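Local coordinates for 450aa long hypothetical fmu protein (Pyrococcus horikoshii, PDB 2YXL) that probably methylates cytosine at carbon 5 in RNA, using S-adenosylmethionine as methyl donor, as its RsmB/NOP relatives do, at residues Ile107-Ile118 / Gly127-Phe138. Numbering follows the deposited sequence.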
loop_
_atom_site.group_PDB
_atom_site.type_symbol
_atom_site.label_atom_id
_atom_site.label_comp_id
_atom_site.label_asym_id
_atom_site.label_seq_id
_atom_site.Cartn_x
_atom_site.Cartn_y
_atom_site.Cartn_z
ATOM N N ILE A 107 12.087 12.162 26.615
ATOM C CA ILE A 107 13.423 11.555 26.610
ATOM C C ILE A 107 13.616 10.686 27.858
ATOM O O ILE A 107 14.317 9.677 27.814
ATOM C CB ILE A 107 14.589 12.601 26.390
ATOM C CG1 ILE A 107 15.520 12.720 27.599
ATOM C CG2 ILE A 107 14.065 13.962 25.926
ATOM C CD1 ILE A 107 16.805 11.939 27.440
ATOM N N LYS A 108 12.964 11.076 28.953
ATOM C CA LYS A 108 12.941 10.286 30.183
ATOM C C LYS A 108 12.168 8.981 29.980
ATOM O O LYS A 108 12.605 7.920 30.427
ATOM C CB LYS A 108 12.324 11.098 31.329
ATOM C CG LYS A 108 12.272 10.374 32.675
ATOM C CD LYS A 108 11.252 11.001 33.618
ATOM C CE LYS A 108 11.791 12.247 34.305
ATOM N NZ LYS A 108 12.837 11.905 35.304
ATOM N N ASN A 109 11.024 9.070 29.305
ATOM C CA ASN A 109 10.205 7.897 29.004
ATOM C C ASN A 109 10.895 6.945 28.023
ATOM O O ASN A 109 10.745 5.725 28.119
ATOM C CB ASN A 109 8.823 8.313 28.486
ATOM C CG ASN A 109 7.927 8.912 29.577
ATOM O OD1 ASN A 109 6.892 9.513 29.280
ATOM N ND2 ASN A 109 8.316 8.746 30.836
ATOM N N LEU A 110 11.657 7.509 27.086
ATOM C CA LEU A 110 12.507 6.716 26.200
ATOM C C LEU A 110 13.573 5.964 26.986
ATOM O O LEU A 110 13.866 4.806 26.688
ATOM C CB LEU A 110 13.180 7.598 25.147
ATOM C CG LEU A 110 12.404 7.937 23.879
ATOM C CD1 LEU A 110 13.129 9.030 23.114
ATOM C CD2 LEU A 110 12.208 6.698 23.006
ATOM N N ARG A 111 14.149 6.625 27.985
ATOM C CA ARG A 111 15.215 6.030 28.787
ATOM C C ARG A 111 14.716 4.913 29.702
ATOM O O ARG A 111 15.345 3.859 29.791
ATOM C CB ARG A 111 15.969 7.098 29.591
ATOM C CG ARG A 111 17.123 6.542 30.414
ATOM C CD ARG A 111 18.073 7.628 30.927
ATOM N NE ARG A 111 19.007 8.098 29.902
ATOM C CZ ARG A 111 20.026 7.391 29.406
ATOM N NH1 ARG A 111 20.264 6.148 29.813
ATOM N NH2 ARG A 111 20.810 7.930 28.482
ATOM N N TRP A 112 13.583 5.136 30.361
ATOM C CA TRP A 112 13.106 4.205 31.379
ATOM C C TRP A 112 11.991 3.272 30.916
ATOM O O TRP A 112 12.045 2.073 31.181
ATOM C CB TRP A 112 12.712 4.953 32.657
ATOM C CG TRP A 112 13.867 5.703 33.246
ATOM C CD1 TRP A 112 14.091 7.047 33.180
ATOM C CD2 TRP A 112 14.976 5.144 33.959
ATOM N NE1 TRP A 112 15.265 7.364 33.818
ATOM C CE2 TRP A 112 15.829 6.214 34.305
ATOM C CE3 TRP A 112 15.331 3.844 34.344
ATOM C CZ2 TRP A 112 17.016 6.025 35.020
ATOM C CZ3 TRP A 112 16.509 3.657 35.054
ATOM C CH2 TRP A 112 17.337 4.743 35.386
ATOM N N LYS A 113 10.993 3.809 30.221
ATOM C CA LYS A 113 9.824 3.007 29.847
ATOM C C LYS A 113 10.050 2.169 28.585
ATOM O O LYS A 113 9.523 1.062 28.480
ATOM C CB LYS A 113 8.563 3.876 29.712
ATOM C CG LYS A 113 8.416 4.981 30.763
ATOM C CD LYS A 113 8.390 4.460 32.204
ATOM C CE LYS A 113 6.978 4.165 32.693
ATOM N NZ LYS A 113 6.986 3.774 34.130
ATOM N N ALA A 114 10.826 2.698 27.639
ATOM C CA ALA A 114 11.167 1.971 26.410
ATOM C C ALA A 114 12.140 0.830 26.688
ATOM O O ALA A 114 11.969 -0.278 26.176
ATOM C CB ALA A 114 11.746 2.915 25.364
ATOM N N SER A 115 13.159 1.115 27.498
ATOM C CA SER A 115 14.129 0.111 27.921
ATOM C C SER A 115 13.437 -1.055 28.606
ATOM O O SER A 115 13.741 -2.215 28.327
ATOM C CB SER A 115 15.154 0.722 28.873
ATOM O OG SER A 115 15.980 1.654 28.200
ATOM N N ASP A 116 12.501 -0.733 29.495
ATOM C CA ASP A 116 11.773 -1.738 30.256
ATOM C C ASP A 116 10.848 -2.555 29.365
ATOM O O ASP A 116 10.751 -3.776 29.518
ATOM C CB ASP A 116 10.972 -1.082 31.381
ATOM C CG ASP A 116 10.508 -2.078 32.427
ATOM O OD1 ASP A 116 11.231 -3.068 32.688
ATOM O OD2 ASP A 116 9.420 -1.864 32.999
ATOM N N PHE A 117 10.186 -1.877 28.432
ATOM C CA PHE A 117 9.229 -2.519 27.535
ATOM C C PHE A 117 9.879 -3.569 26.631
ATOM O O PHE A 117 9.364 -4.683 26.511
ATOM C CB PHE A 117 8.475 -1.469 26.705
ATOM C CG PHE A 117 7.516 -2.055 25.698
ATOM C CD1 PHE A 117 7.693 -1.820 24.338
ATOM C CD2 PHE A 117 6.439 -2.838 26.108
ATOM C CE1 PHE A 117 6.809 -2.354 23.398
ATOM C CE2 PHE A 117 5.550 -3.375 25.179
ATOM C CZ PHE A 117 5.733 -3.134 23.821
ATOM N N ILE A 118 11.005 -3.226 26.011
ATOM C CA ILE A 118 11.675 -4.170 25.112
ATOM C C ILE A 118 12.353 -5.309 25.869
ATOM O O ILE A 118 12.479 -6.416 25.342
ATOM C CB ILE A 118 12.630 -3.481 24.083
ATOM C CG1 ILE A 118 13.840 -2.836 24.769
ATOM C CG2 ILE A 118 11.855 -2.469 23.218
ATOM C CD1 ILE A 118 14.823 -2.181 23.802
ATOM N N GLY A 127 17.289 -4.459 26.810
ATOM C CA GLY A 127 16.874 -3.186 27.391
ATOM C C GLY A 127 18.062 -2.407 27.927
ATOM O O GLY A 127 18.138 -1.188 27.761
ATOM N N MET A 128 18.989 -3.121 28.566
ATOM C CA MET A 128 20.218 -2.527 29.093
ATOM C C MET A 128 21.079 -1.948 27.974
ATOM O O MET A 128 21.570 -0.823 28.079
ATOM C CB MET A 128 21.031 -3.551 29.899
ATOM C CG MET A 128 20.511 -3.824 31.300
ATOM S SD MET A 128 21.410 -5.180 32.087
ATOM C CE MET A 128 20.452 -5.394 33.584
ATOM N N TYR A 129 21.250 -2.724 26.907
ATOM C CA TYR A 129 22.019 -2.301 25.739
ATOM C C TYR A 129 21.433 -1.029 25.118
ATOM O O TYR A 129 22.174 -0.116 24.748
ATOM C CB TYR A 129 22.087 -3.442 24.718
ATOM C CG TYR A 129 22.860 -3.130 23.455
ATOM C CD1 TYR A 129 24.253 -3.154 23.437
ATOM C CD2 TYR A 129 22.193 -2.828 22.273
ATOM C CE1 TYR A 129 24.963 -2.870 22.270
ATOM C CE2 TYR A 129 22.886 -2.547 21.105
ATOM C CZ TYR A 129 24.266 -2.568 21.110
ATOM O OH TYR A 129 24.942 -2.288 19.944
ATOM N N PHE A 130 20.106 -0.979 25.019
ATOM C CA PHE A 130 19.394 0.211 24.560
ATOM C C PHE A 130 19.689 1.398 25.470
ATOM O O PHE A 130 20.054 2.476 24.999
ATOM C CB PHE A 130 17.887 -0.050 24.514
ATOM C CG PHE A 130 17.077 1.133 24.044
ATOM C CD1 PHE A 130 17.039 1.475 22.695
ATOM C CD2 PHE A 130 16.349 1.897 24.951
ATOM C CE1 PHE A 130 16.295 2.562 22.257
ATOM C CE2 PHE A 130 15.596 2.988 24.521
ATOM C CZ PHE A 130 15.568 3.322 23.173
ATOM N N TRP A 131 19.535 1.173 26.773
ATOM C CA TRP A 131 19.791 2.169 27.804
ATOM C C TRP A 131 21.196 2.761 27.669
ATOM O O TRP A 131 21.377 3.975 27.793
ATOM C CB TRP A 131 19.609 1.521 29.180
ATOM C CG TRP A 131 19.466 2.481 30.319
ATOM C CD1 TRP A 131 18.302 3.003 30.810
ATOM C CD2 TRP A 131 20.519 3.019 31.124
ATOM N NE1 TRP A 131 18.566 3.838 31.868
ATOM C CE2 TRP A 131 19.917 3.869 32.085
ATOM C CE3 TRP A 131 21.913 2.872 31.128
ATOM C CZ2 TRP A 131 20.664 4.571 33.042
ATOM C CZ3 TRP A 131 22.657 3.567 32.084
ATOM C CH2 TRP A 131 22.026 4.409 33.025
ATOM N N ASP A 132 22.173 1.896 27.395
ATOM C CA ASP A 132 23.568 2.290 27.193
ATOM C C ASP A 132 23.801 3.128 25.929
ATOM O O ASP A 132 24.799 3.843 25.839
ATOM C CB ASP A 132 24.478 1.054 27.154
ATOM C CG ASP A 132 24.714 0.448 28.524
ATOM O OD1 ASP A 132 24.500 1.140 29.546
ATOM O OD2 ASP A 132 25.135 -0.727 28.586
ATOM N N LEU A 133 22.893 3.033 24.960
ATOM C CA LEU A 133 23.049 3.747 23.690
ATOM C C LEU A 133 22.354 5.109 23.629
ATOM O O LEU A 133 22.696 5.944 22.783
ATOM C CB LEU A 133 22.557 2.888 22.523
ATOM C CG LEU A 133 23.383 1.666 22.132
ATOM C CD1 LEU A 133 22.565 0.810 21.187
ATOM C CD2 LEU A 133 24.722 2.059 21.511
ATOM N N LEU A 134 21.386 5.327 24.513
ATOM C CA LEU A 134 20.538 6.516 24.448
ATOM C C LEU A 134 21.277 7.855 24.326
ATOM O O LEU A 134 20.938 8.669 23.466
ATOM C CB LEU A 134 19.538 6.554 25.604
ATOM C CG LEU A 134 18.094 6.139 25.304
ATOM C CD1 LEU A 134 17.170 7.117 26.011
ATOM C CD2 LEU A 134 17.778 6.143 23.809
ATOM N N ASP A 135 22.280 8.066 25.176
ATOM C CA ASP A 135 23.066 9.301 25.168
ATOM C C ASP A 135 23.801 9.542 23.848
ATOM O O ASP A 135 23.832 10.672 23.354
ATOM C CB ASP A 135 24.043 9.344 26.349
ATOM C CG ASP A 135 23.394 9.843 27.637
ATOM O OD1 ASP A 135 24.042 9.748 28.701
ATOM O OD2 ASP A 135 22.242 10.330 27.594
ATOM N N LYS A 136 24.378 8.482 23.282
ATOM C CA LYS A 136 25.048 8.553 21.978
ATOM C C LYS A 136 24.094 9.041 20.886
ATOM O O LYS A 136 24.471 9.855 20.040
ATOM C CB LYS A 136 25.632 7.188 21.591
ATOM C CG LYS A 136 26.919 6.797 22.323
ATOM C CD LYS A 136 28.176 7.178 21.530
ATOM C CE LYS A 136 28.803 8.491 22.007
ATOM N NZ LYS A 136 29.538 8.334 23.298
ATOM N N ILE A 137 22.860 8.542 20.929
ATOM C CA ILE A 137 21.810 8.919 19.984
ATOM C C ILE A 137 21.435 10.399 20.123
ATOM O O ILE A 137 21.315 11.109 19.123
ATOM C CB ILE A 137 20.564 8.002 20.136
ATOM C CG1 ILE A 137 20.894 6.585 19.647
ATOM C CG2 ILE A 137 19.359 8.567 19.383
ATOM C CD1 ILE A 137 19.909 5.516 20.088
ATOM N N PHE A 138 21.270 10.863 21.358
ATOM C CA PHE A 138 20.902 12.257 21.604
ATOM C C PHE A 138 22.040 13.255 21.365
ATOM O O PHE A 138 21.800 14.454 21.239
ATOM C CB PHE A 138 20.281 12.426 22.995
ATOM C CG PHE A 138 18.845 11.993 23.061
ATOM C CD1 PHE A 138 18.505 10.736 23.543
ATOM C CD2 PHE A 138 17.829 12.839 22.619
ATOM C CE1 PHE A 138 17.177 10.324 23.595
ATOM C CE2 PHE A 138 16.496 12.436 22.667
ATOM C CZ PHE A 138 16.172 11.170 23.155
#
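An antiparallel helical hairpin in the N-terminal helical region joins R111, W112 and S115 of helix 104-121 to W131 and D135 of helix 124-138; the axes run 8.3 Å apart at closest approach, with N-to-C directions at 154°. On the outer side R111 reaches across the groove. Its CG stands anti to the backbone N (chi1 -178°) and the chain bends at chi3, which carries the guanidinium over one face of the W131 indole in a cation-pi contact, CZ lying 4.6 Å from the centroid of the five-membered ring. The two planes are 83° apart, so the guanidinium stands nearly upright on the ring and meets it through NH1. The same NH1 donates to W131 O (3.2 Å), tilted from the carbonyl plane, while NH2 forms a salt bridge with D135 OD2 at 2.9 Å, weak as a hydrogen bond. L134 CB lies over one guanidinium face. W131 also turns its edge to the face of the W112 six-membered ring, a T-shaped pair with centroids 5.0 Å apart. With alanine at W131, R111 would probably lose the indole face beneath its guanidinium and W112 its edge-to-face mate, leaving the arginine side chain freer to turn. Toward the interior F130 is a knob in the hole formed by L110, A114, S115 and I118; I118 CD1 packs on its CB at 3.8 Å, and A89 and L90 of helix 84-99 also touch F130. S115 OG, near the edge of that ring, donates to R111 O (2.8 Å) within its own helix. Near the turn, G127 CA approaches S115 O to 3.4 Å in a CA-H...O contact. Such knobs-into-holes packing is typical of neighbouring antiparallel helices in an all-helical domain, here far from the sinefungin pocket.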